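Local coordinates for protein probable glutamine synthetase (Pseudomonas aeruginosa, PDB 4HPP) that belongs to the glutamine synthetase family, pairing an N-terminal beta domain with a larger catalytic domain in an assembly of six chains, at residues A406-K410 / P411-T415. Numbering follows the deposited sequence.
Sequences AELPK and PLLDT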
loop_
_atom_site.group_PDB
_atom_site.type_symbol
_atom_site.label_atom_id
_atom_site.label_comp_id
_atom_site.label_asym_id
_atom_site.label_seq_id
_atom_site.Cartn_x
_atom_site.Cartn_y
_atom_site.Cartn_z
ATOM N N ALA A 406 51.084 -34.441 9.790
ATOM C CA ALA A 406 51.262 -35.759 9.235
ATOM C C ALA A 406 49.953 -36.558 9.214
ATOM O O ALA A 406 49.837 -37.485 8.425
ATOM C CB ALA A 406 52.342 -36.518 9.993
ATOM N N GLU A 407 48.970 -36.233 10.062
ATOM C CA GLU A 407 47.716 -37.024 10.048
ATOM C C GLU A 407 46.756 -36.507 8.958
ATOM O O GLU A 407 45.756 -37.165 8.590
ATOM C CB GLU A 407 47.007 -37.021 11.402
ATOM C CG GLU A 407 47.784 -37.473 12.614
ATOM C CD GLU A 407 48.330 -38.873 12.535
ATOM O OE1 GLU A 407 47.556 -39.893 12.514
ATOM O OE2 GLU A 407 49.580 -38.916 12.545
ATOM N N LEU A 408 47.072 -35.326 8.444
ATOM C CA LEU A 408 46.242 -34.722 7.414
ATOM C C LEU A 408 46.743 -35.273 6.109
ATOM O O LEU A 408 47.954 -35.413 5.948
ATOM C CB LEU A 408 46.354 -33.199 7.459
ATOM C CG LEU A 408 45.942 -32.512 8.774
ATOM C CD1 LEU A 408 46.070 -30.994 8.680
ATOM C CD2 LEU A 408 44.533 -32.911 9.216
ATOM N N PRO A 409 45.824 -35.702 5.218
ATOM C CA PRO A 409 46.175 -36.015 3.826
ATOM C C PRO A 409 46.930 -34.847 3.238
ATOM O O PRO A 409 46.456 -33.717 3.272
ATOM C CB PRO A 409 44.812 -36.137 3.140
ATOM C CG PRO A 409 43.793 -36.110 4.244
ATOM C CD PRO A 409 44.511 -36.263 5.549
ATOM N N LYS A 410 48.094 -35.111 2.680
ATOM C CA LYS A 410 48.967 -34.016 2.262
ATOM C C LYS A 410 48.338 -33.004 1.289
ATOM O O LYS A 410 48.523 -31.808 1.460
ATOM C CB LYS A 410 50.322 -34.547 1.762
ATOM C CG LYS A 410 51.479 -33.695 2.258
ATOM C CD LYS A 410 52.463 -33.368 1.150
ATOM C CE LYS A 410 53.034 -31.975 1.340
ATOM N NZ LYS A 410 54.037 -31.720 0.260
ATOM N N PRO A 411 47.600 -33.458 0.262
ATOM C CA PRO A 411 46.983 -32.458 -0.656
ATOM C C PRO A 411 46.015 -31.448 -0.000
ATOM O O PRO A 411 45.897 -30.288 -0.448
ATOM C CB PRO A 411 46.229 -33.327 -1.664
ATOM C CG PRO A 411 46.967 -34.642 -1.656
ATOM C CD PRO A 411 47.450 -34.841 -0.234
ATOM N N LEU A 412 45.321 -31.881 1.048
ATOM C CA LEU A 412 44.453 -30.997 1.841
ATOM C C LEU A 412 45.269 -29.856 2.480
ATOM O O LEU A 412 44.863 -28.654 2.557
ATOM C CB LEU A 412 43.827 -31.836 2.931
ATOM C CG LEU A 412 42.789 -31.255 3.854
ATOM C CD1 LEU A 412 42.087 -30.208 3.063
ATOM C CD2 LEU A 412 41.800 -32.353 4.247
ATOM N N LEU A 413 46.421 -30.261 2.981
ATOM C CA LEU A 413 47.197 -29.373 3.774
ATOM C C LEU A 413 47.729 -28.239 2.870
ATOM O O LEU A 413 47.554 -27.048 3.203
ATOM C CB LEU A 413 48.270 -30.178 4.502
ATOM C CG LEU A 413 49.300 -29.484 5.380
ATOM C CD1 LEU A 413 48.661 -28.564 6.429
ATOM C CD2 LEU A 413 50.133 -30.591 6.005
ATOM N N ASP A 414 48.281 -28.629 1.709
ATOM C CA ASP A 414 48.812 -27.717 0.673
ATOM C C ASP A 414 47.752 -26.789 0.191
ATOM O O ASP A 414 47.982 -25.548 0.104
ATOM C CB ASP A 414 49.292 -28.471 -0.575
ATOM C CG ASP A 414 50.567 -29.266 -0.361
ATOM O OD1 ASP A 414 50.909 -29.654 0.788
ATOM O OD2 ASP A 414 51.223 -29.525 -1.386
ATOM N N THR A 415 46.597 -27.372 -0.156
ATOM C CA THR A 415 45.520 -26.544 -0.708
ATOM C C THR A 415 44.922 -25.595 0.349
ATOM O O THR A 415 44.661 -24.404 0.071
ATOM C CB THR A 415 44.538 -27.345 -1.578
ATOM O OG1 THR A 415 43.216 -26.813 -1.464
ATOM C CG2 THR A 415 44.550 -28.803 -1.219
#
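K410 O accepts two backbone N-H groups in the first turn of helix 410-427, in the catalytic domain of this glutamine synthetase family protein. D414 N makes the straight bond to K410 O, at 3.2 Å and 171°, and meets the carbonyl nearly end-on. L413 N lies closer to K410 O, at 3.0 Å, but that bond is weak. P409 is the N-cap residue. P409 O receives weak bonds from L412 N at 3.1 Å and L413 N at 3.5 Å, so L413 N is shared between two carbonyls. P411 N has no hydrogen, which suits the first turn of a helix.

Apolar side chains also join the loop to the helix. P409 CG lies 4.3 Å from L412 CD2. L408 CD1 meets L413 CD1 at 4.2 Å. L408, P409 and L412 also pack on L111 of helix 108-121, while L408 touches I351 of helix 342-358. P411 rests on W60 and P105.

K410 is exposed and runs past D414 one turn on. Its chain bends at chi2 and chi3 and crosses D414 at a slant, which brings CE up to the carboxylate. The salt bridge is long, with K410 NZ 3.8 Å from D414 OD1, whereas K410 CE comes within 3.2 Å of that same oxygen.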